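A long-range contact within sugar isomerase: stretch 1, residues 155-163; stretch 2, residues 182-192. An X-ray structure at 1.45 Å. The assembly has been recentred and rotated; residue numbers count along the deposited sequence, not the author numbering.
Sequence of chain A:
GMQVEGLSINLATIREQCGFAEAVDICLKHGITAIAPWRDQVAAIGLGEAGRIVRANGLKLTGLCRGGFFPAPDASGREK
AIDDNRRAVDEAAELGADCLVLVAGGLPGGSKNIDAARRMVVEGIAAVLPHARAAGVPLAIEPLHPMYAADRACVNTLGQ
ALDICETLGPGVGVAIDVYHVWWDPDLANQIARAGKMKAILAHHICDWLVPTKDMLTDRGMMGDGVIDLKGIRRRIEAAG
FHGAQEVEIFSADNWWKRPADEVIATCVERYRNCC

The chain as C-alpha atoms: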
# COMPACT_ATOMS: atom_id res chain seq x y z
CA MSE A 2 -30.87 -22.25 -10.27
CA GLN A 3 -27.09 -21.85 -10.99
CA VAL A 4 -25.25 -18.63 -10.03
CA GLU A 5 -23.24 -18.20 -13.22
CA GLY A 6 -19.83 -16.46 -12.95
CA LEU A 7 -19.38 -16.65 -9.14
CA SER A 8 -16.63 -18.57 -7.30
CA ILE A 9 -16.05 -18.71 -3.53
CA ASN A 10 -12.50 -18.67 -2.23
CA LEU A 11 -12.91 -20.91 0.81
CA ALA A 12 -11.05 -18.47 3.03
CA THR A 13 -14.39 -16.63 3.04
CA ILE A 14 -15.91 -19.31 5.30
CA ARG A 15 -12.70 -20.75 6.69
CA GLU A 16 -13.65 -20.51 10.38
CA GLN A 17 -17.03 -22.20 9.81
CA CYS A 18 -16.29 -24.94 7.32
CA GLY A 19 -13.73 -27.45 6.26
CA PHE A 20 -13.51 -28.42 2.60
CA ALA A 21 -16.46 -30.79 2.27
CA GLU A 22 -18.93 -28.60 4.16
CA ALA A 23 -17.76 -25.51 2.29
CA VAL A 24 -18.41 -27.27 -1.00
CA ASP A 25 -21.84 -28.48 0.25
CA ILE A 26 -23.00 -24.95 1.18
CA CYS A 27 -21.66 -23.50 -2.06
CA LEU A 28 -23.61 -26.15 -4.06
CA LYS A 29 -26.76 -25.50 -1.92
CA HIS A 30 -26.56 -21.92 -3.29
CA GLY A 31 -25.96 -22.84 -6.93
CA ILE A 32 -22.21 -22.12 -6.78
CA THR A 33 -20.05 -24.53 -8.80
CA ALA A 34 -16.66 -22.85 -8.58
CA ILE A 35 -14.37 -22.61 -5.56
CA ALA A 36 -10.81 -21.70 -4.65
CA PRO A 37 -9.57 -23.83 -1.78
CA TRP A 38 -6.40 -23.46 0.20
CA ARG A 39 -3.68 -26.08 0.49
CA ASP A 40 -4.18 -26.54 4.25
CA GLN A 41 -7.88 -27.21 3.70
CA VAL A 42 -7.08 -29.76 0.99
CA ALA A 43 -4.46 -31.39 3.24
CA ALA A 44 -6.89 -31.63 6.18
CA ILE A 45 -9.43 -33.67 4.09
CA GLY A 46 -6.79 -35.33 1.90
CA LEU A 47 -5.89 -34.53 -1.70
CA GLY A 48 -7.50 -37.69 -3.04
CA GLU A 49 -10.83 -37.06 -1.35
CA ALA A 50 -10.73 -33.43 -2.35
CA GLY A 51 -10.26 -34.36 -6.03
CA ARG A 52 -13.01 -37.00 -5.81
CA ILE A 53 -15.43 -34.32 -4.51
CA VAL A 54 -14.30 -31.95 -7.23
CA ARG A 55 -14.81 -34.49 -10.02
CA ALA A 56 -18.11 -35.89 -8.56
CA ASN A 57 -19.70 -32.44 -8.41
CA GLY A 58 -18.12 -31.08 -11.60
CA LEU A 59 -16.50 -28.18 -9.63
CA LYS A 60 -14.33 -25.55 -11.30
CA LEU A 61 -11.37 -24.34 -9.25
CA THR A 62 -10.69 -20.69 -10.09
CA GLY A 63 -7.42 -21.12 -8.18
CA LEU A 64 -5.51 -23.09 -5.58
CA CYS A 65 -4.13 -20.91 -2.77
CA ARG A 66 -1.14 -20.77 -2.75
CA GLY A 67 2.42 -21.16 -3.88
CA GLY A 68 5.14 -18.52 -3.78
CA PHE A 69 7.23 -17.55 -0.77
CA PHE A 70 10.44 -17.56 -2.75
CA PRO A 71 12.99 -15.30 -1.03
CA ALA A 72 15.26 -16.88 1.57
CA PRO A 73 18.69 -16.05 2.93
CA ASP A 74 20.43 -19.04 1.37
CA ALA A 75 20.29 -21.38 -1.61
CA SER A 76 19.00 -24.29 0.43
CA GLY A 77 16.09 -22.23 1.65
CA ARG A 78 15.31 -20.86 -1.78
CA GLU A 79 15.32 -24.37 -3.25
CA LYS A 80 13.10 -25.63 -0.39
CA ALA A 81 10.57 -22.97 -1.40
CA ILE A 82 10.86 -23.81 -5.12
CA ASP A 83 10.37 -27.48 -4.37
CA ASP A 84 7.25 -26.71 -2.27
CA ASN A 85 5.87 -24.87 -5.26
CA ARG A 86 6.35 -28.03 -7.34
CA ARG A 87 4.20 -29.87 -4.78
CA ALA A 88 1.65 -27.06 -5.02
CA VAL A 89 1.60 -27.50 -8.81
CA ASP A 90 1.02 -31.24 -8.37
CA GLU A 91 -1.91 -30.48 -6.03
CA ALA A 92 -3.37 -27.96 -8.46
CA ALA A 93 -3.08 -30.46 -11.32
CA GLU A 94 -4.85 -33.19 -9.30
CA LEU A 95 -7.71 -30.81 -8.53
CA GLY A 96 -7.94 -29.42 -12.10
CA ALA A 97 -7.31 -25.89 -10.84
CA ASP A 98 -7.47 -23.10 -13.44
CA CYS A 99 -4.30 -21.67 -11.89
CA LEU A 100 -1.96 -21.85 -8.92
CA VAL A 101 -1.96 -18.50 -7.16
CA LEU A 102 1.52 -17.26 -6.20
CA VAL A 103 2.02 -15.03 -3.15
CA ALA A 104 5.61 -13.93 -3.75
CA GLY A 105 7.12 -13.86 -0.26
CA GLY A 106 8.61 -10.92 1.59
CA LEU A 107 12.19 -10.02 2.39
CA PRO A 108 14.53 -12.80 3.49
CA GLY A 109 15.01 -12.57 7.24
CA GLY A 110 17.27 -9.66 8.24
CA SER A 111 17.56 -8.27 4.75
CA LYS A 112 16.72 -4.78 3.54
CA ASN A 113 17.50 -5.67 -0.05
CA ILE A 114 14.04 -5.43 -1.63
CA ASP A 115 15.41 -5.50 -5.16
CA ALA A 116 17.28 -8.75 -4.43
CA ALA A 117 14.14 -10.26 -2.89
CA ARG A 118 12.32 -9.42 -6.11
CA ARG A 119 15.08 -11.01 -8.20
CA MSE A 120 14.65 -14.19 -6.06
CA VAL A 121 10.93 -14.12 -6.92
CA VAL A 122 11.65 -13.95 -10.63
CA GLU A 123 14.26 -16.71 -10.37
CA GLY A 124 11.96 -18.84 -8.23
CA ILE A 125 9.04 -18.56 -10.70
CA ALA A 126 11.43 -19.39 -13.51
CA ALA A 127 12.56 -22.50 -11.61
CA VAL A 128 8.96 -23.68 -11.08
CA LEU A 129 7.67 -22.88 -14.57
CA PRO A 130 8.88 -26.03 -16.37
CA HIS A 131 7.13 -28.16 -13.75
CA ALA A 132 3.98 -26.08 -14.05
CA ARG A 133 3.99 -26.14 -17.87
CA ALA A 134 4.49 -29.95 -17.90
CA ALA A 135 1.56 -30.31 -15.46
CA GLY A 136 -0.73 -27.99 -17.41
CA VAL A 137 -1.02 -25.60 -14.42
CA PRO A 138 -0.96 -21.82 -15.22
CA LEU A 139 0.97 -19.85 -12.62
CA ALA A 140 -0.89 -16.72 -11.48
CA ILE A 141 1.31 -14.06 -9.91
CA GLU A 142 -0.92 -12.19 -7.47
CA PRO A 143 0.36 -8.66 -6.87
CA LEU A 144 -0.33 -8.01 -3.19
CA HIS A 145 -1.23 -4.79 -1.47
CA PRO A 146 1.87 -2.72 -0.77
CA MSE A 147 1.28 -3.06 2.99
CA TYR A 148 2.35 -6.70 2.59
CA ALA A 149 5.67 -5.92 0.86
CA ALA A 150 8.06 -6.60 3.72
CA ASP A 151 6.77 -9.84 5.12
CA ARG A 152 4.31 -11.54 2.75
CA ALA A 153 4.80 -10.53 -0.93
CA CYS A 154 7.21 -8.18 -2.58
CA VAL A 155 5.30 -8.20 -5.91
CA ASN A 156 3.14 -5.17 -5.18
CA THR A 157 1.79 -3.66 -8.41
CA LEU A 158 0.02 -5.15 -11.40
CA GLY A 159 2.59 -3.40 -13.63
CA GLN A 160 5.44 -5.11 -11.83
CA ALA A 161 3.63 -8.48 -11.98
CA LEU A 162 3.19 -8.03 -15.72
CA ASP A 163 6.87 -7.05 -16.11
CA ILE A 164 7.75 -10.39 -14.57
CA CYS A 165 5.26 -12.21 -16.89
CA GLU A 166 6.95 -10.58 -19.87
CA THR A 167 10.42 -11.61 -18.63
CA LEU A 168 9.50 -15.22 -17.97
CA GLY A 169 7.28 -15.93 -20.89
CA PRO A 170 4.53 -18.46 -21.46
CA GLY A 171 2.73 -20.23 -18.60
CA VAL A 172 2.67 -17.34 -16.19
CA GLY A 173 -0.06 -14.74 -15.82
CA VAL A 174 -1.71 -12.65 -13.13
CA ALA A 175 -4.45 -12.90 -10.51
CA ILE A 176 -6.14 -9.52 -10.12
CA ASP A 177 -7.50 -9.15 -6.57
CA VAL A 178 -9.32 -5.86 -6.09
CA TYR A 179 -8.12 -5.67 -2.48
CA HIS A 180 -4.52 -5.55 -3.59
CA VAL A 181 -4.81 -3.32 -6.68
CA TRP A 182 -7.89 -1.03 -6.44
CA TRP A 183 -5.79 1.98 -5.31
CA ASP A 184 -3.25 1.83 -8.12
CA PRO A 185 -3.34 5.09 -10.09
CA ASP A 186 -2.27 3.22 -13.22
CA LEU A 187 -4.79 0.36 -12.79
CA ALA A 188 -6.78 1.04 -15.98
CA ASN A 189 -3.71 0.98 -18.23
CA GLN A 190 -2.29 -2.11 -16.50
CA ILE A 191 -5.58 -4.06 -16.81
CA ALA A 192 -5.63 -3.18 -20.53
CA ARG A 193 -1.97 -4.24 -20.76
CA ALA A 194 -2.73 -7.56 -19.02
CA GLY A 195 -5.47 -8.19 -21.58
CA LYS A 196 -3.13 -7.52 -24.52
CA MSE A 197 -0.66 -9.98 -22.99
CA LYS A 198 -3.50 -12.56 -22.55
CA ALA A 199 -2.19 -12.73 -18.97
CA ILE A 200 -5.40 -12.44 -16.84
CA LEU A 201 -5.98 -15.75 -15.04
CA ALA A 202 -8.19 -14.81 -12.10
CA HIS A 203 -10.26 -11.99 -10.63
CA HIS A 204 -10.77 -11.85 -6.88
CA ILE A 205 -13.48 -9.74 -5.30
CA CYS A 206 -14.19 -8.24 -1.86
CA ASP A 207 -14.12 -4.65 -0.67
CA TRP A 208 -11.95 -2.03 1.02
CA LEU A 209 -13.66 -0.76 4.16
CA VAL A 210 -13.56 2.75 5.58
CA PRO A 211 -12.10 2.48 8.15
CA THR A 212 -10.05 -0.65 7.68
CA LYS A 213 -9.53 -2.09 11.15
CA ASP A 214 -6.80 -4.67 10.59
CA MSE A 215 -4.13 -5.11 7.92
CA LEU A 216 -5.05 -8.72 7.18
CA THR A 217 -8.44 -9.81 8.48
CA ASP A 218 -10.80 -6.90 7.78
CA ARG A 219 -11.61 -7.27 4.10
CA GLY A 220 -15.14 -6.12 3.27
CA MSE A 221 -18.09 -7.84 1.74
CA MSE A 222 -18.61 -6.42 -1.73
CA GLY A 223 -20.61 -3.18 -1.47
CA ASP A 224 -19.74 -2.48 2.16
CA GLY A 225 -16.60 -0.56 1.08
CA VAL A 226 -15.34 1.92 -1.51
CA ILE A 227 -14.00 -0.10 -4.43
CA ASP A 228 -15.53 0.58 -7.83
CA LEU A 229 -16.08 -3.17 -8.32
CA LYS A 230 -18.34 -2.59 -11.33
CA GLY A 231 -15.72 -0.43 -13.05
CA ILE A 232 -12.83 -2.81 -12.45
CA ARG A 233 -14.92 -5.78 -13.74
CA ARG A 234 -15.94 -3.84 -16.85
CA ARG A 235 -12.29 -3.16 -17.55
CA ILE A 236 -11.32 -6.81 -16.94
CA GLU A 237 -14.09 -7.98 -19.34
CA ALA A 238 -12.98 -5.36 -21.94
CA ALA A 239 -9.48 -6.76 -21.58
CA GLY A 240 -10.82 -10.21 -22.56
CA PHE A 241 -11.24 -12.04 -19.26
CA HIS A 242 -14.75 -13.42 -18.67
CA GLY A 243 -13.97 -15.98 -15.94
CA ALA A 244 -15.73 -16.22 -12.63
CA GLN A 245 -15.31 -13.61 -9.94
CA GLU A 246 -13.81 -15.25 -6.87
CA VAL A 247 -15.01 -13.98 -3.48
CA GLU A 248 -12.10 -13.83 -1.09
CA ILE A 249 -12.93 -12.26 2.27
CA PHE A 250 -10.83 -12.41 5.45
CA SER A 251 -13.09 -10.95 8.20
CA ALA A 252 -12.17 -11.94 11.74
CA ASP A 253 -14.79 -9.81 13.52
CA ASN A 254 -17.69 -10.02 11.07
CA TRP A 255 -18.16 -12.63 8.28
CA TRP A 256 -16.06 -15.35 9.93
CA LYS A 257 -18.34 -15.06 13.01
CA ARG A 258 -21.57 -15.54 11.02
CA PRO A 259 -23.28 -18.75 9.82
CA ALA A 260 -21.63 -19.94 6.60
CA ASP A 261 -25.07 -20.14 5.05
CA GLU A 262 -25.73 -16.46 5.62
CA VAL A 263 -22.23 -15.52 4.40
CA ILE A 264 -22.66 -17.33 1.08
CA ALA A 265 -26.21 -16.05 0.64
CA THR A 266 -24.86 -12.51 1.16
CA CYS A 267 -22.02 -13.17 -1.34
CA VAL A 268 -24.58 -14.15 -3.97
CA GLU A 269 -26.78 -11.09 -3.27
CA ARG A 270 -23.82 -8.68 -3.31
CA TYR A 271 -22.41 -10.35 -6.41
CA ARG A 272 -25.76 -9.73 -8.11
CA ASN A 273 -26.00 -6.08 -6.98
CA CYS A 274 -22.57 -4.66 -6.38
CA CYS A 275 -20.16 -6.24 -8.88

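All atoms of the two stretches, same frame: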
# COMPACT_ATOMS: atom_id res chain seq x y z
N VAL A 155 5.87 -8.57 -4.59
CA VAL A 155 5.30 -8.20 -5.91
C VAL A 155 4.04 -7.43 -5.53
O VAL A 155 3.12 -7.98 -4.95
CB VAL A 155 4.97 -9.37 -6.81
CG1 VAL A 155 4.26 -8.86 -8.12
CG2 VAL A 155 6.25 -10.18 -7.13
N ASN A 156 4.11 -6.10 -5.75
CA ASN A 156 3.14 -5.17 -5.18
C ASN A 156 2.36 -4.28 -6.12
O ASN A 156 1.55 -3.48 -5.65
CB ASN A 156 3.87 -4.30 -4.16
CG ASN A 156 4.48 -5.13 -3.07
OD1 ASN A 156 5.71 -5.26 -2.98
ND2 ASN A 156 3.62 -5.78 -2.26
N THR A 157 2.61 -4.38 -7.44
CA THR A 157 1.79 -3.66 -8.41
C THR A 157 1.49 -4.59 -9.58
O THR A 157 2.28 -5.50 -9.91
CB THR A 157 2.45 -2.37 -8.94
OG1 THR A 157 3.53 -2.71 -9.83
CG2 THR A 157 2.87 -1.43 -7.73
N LEU A 158 0.35 -4.38 -10.21
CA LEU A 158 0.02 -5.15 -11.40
C LEU A 158 1.07 -4.91 -12.50
O LEU A 158 1.43 -5.85 -13.20
CB LEU A 158 -1.38 -4.81 -11.86
CG LEU A 158 -1.91 -5.55 -13.08
CD1 LEU A 158 -1.87 -7.07 -12.90
CD2 LEU A 158 -3.36 -5.05 -13.35
N GLY A 159 1.56 -3.68 -12.66
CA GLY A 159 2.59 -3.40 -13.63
C GLY A 159 3.86 -4.21 -13.42
O GLY A 159 4.43 -4.74 -14.34
N GLN A 160 4.28 -4.33 -12.16
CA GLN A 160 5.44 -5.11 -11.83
C GLN A 160 5.16 -6.58 -12.11
O GLN A 160 6.02 -7.29 -12.63
CB GLN A 160 5.79 -4.88 -10.36
CG GLN A 160 6.93 -5.74 -9.85
CD GLN A 160 6.98 -5.80 -8.33
OE1 GLN A 160 6.01 -5.42 -7.67
NE2 GLN A 160 8.08 -6.34 -7.79
N ALA A 161 3.99 -7.08 -11.71
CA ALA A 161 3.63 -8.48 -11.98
C ALA A 161 3.70 -8.78 -13.47
O ALA A 161 4.21 -9.83 -13.91
CB ALA A 161 2.25 -8.82 -11.41
N LEU A 162 3.15 -7.86 -14.25
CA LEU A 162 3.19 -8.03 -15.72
C LEU A 162 4.60 -7.95 -16.28
O LEU A 162 4.94 -8.67 -17.23
CB LEU A 162 2.24 -7.02 -16.38
CG LEU A 162 0.74 -7.23 -16.06
CD1 LEU A 162 -0.10 -6.03 -16.55
CD2 LEU A 162 0.22 -8.56 -16.70
N ASP A 163 5.45 -7.09 -15.74
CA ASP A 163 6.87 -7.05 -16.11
C ASP A 163 7.52 -8.42 -15.92
O ASP A 163 8.28 -8.89 -16.77
CB ASP A 163 7.65 -6.02 -15.30
CG ASP A 163 7.35 -4.58 -15.69
OD1 ASP A 163 6.68 -4.29 -16.71
OD2 ASP A 163 7.81 -3.70 -14.90
N TRP A 182 -6.85 -2.02 -6.14
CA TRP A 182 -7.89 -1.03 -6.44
C TRP A 182 -7.35 0.41 -6.44
O TRP A 182 -7.84 1.25 -7.17
CB TRP A 182 -9.07 -1.12 -5.48
CG TRP A 182 -8.76 -0.62 -4.13
CD1 TRP A 182 -8.15 -1.28 -3.12
CD2 TRP A 182 -8.98 0.72 -3.66
NE1 TRP A 182 -7.99 -0.44 -2.03
CE2 TRP A 182 -8.51 0.79 -2.34
CE3 TRP A 182 -9.58 1.82 -4.22
CZ2 TRP A 182 -8.59 1.97 -1.57
CZ3 TRP A 182 -9.65 2.99 -3.50
CH2 TRP A 182 -9.15 3.06 -2.17
N TRP A 183 -6.37 0.65 -5.57
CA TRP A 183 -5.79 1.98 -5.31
C TRP A 183 -4.82 2.44 -6.38
O TRP A 183 -4.43 3.59 -6.42
CB TRP A 183 -5.06 1.93 -3.91
CG TRP A 183 -3.97 0.95 -4.01
CD1 TRP A 183 -4.06 -0.40 -3.76
CD2 TRP A 183 -2.67 1.15 -4.57
NE1 TRP A 183 -2.91 -1.02 -4.11
CE2 TRP A 183 -2.04 -0.11 -4.63
CE3 TRP A 183 -1.94 2.29 -5.01
CZ2 TRP A 183 -0.76 -0.30 -5.12
CZ3 TRP A 183 -0.68 2.10 -5.50
CH2 TRP A 183 -0.10 0.82 -5.56
N ASP A 184 -4.37 1.53 -7.25
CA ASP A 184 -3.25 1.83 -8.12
C ASP A 184 -3.64 2.89 -9.15
O ASP A 184 -4.56 2.69 -9.93
CB ASP A 184 -2.79 0.54 -8.82
CG ASP A 184 -1.49 0.70 -9.61
OD1 ASP A 184 -1.18 1.79 -10.10
OD2 ASP A 184 -0.76 -0.31 -9.72
N PRO A 185 -2.93 4.04 -9.17
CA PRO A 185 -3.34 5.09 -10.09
C PRO A 185 -3.24 4.68 -11.54
O PRO A 185 -3.90 5.31 -12.36
CB PRO A 185 -2.44 6.29 -9.71
CG PRO A 185 -1.43 5.82 -8.92
CD PRO A 185 -1.84 4.48 -8.30
N ASP A 186 -2.42 3.68 -11.84
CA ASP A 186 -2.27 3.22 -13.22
C ASP A 186 -3.05 1.93 -13.52
O ASP A 186 -2.79 1.23 -14.52
CB ASP A 186 -0.81 3.02 -13.58
CG ASP A 186 -0.57 3.14 -15.12
OD1 ASP A 186 -1.33 3.86 -15.81
OD2 ASP A 186 0.36 2.52 -15.61
N LEU A 187 -4.06 1.64 -12.69
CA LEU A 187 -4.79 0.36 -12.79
C LEU A 187 -5.45 0.17 -14.14
O LEU A 187 -5.34 -0.91 -14.72
CB LEU A 187 -5.85 0.25 -11.71
CG LEU A 187 -6.61 -1.07 -11.61
CD1 LEU A 187 -5.60 -2.26 -11.43
CD2 LEU A 187 -7.70 -1.01 -10.54
N ALA A 188 -6.10 1.20 -14.67
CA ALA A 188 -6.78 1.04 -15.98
C ALA A 188 -5.81 0.65 -17.08
O ALA A 188 -6.08 -0.28 -17.84
CB ALA A 188 -7.49 2.33 -16.38
N ASN A 189 -4.68 1.30 -17.18
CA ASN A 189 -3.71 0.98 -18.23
C ASN A 189 -3.14 -0.42 -18.00
O ASN A 189 -2.92 -1.16 -18.95
CB ASN A 189 -2.55 1.96 -18.26
CG ASN A 189 -2.89 3.28 -18.96
OD1 ASN A 189 -3.77 3.35 -19.85
ND2 ASN A 189 -2.16 4.34 -18.57
N GLN A 190 -2.90 -0.80 -16.76
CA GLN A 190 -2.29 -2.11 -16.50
C GLN A 190 -3.27 -3.25 -16.72
O GLN A 190 -2.86 -4.31 -17.23
CB GLN A 190 -1.66 -2.16 -15.10
CG GLN A 190 -0.51 -1.13 -14.95
CD GLN A 190 0.64 -1.37 -15.90
OE1 GLN A 190 0.97 -2.51 -16.27
NE2 GLN A 190 1.26 -0.28 -16.34
N ILE A 191 -4.57 -3.05 -16.45
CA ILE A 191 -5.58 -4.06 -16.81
C ILE A 191 -5.61 -4.23 -18.33
O ILE A 191 -5.64 -5.37 -18.83
CB ILE A 191 -6.95 -3.72 -16.27
CG1 ILE A 191 -6.98 -3.85 -14.74
CG2 ILE A 191 -8.05 -4.66 -16.83
CD1 ILE A 191 -8.29 -3.35 -14.08
N ALA A 192 -5.63 -3.13 -19.06
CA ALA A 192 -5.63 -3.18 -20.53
C ALA A 192 -4.40 -3.89 -21.04
O ALA A 192 -4.48 -4.73 -21.94
CB ALA A 192 -5.75 -1.78 -21.11
O HOH W 1 -1.54 -2.78 -8.94
O HOH W 2 0.79 -1.09 -11.76

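No direct hydrogen bond joins the two stretches; the contact rests on water bridges, a small apolar cluster and the packing of one glutamine against a helix start. The helices 158-163 and 187-192 run in similar directions, their axes 25° apart and 9.7 Å at closest approach, and the contact buries 321 Å² summed over both sides.

The polar link is indirect. Asp-184 OD2 lies 4.2 Å from Leu-158 N and 5.0 Å from Gly-159 N, too far for direct bonds, and a separate water bridges each pair. Water 1 accepts from Leu-158 N at 2.8 Å and donates to Asp-184 OD2 at 2.7 Å; water 2 accepts from Gly-159 N at 2.8 Å and donates to the same Asp-184 OD2 at 2.7 Å. One carboxylate oxygen thus serves two backbone amides in the first turn of a helix, where N-H groups lack partners within the helix. The third case is met locally: Gln-160 N donates to Thr-157 OG1 at 2.9 Å (N-H...O 157°), an N-cap bond made with Thr-157 in the p rotamer. The other oxygen of the aspartate, Asp-184 OD1, accepts from Asp-186 N at 2.9 Å, which ties the side chain to its own type I turn, Asp-184 to Leu-187.

The apolar contacts centre on Leu-158, whose CA-to-CB bond points toward the other stretch. Its CD2 is 4.1 Å from Leu-187 CD1 and 4.1 Å from Ile-191 CG1, residues one helical turn apart, and Leu-158 CD2 also comes within 3.8 Å of Gln-190 CB.

Gln-190 has the largest covered area, 75 Å², and packs where stretch 1 has no side chain: Gly-159 CA is 3.2 Å from Gln-190 OE1. An ideal CB built on Gly-159 would fall 3.3 Å from Gln-190 CD, a tight approach, so the glycine leaves room for the amide at a point where a CB would be crowded. The amide is held from its own side by Gln-190 NE2 donating to Asp-186 OD2 at 3.0 Å and 173°. Farther along, Leu-162 CD1 reaches 3.3 Å from Gln-190 O and 3.7 Å from Gln-190 OE1; these are packing contacts of a methyl group with oxygens.

The aromatic contact is edge-on. Asn-156 O, 4.0 Å from Trp-183 CZ2, and Thr-157 CG2, 4.3 Å from Trp-183 CH2, both lie near the plane of the indole. The CA-to-CB bond of Trp-183 points sideways, yet the end of its side chain comes nearer to stretch 1.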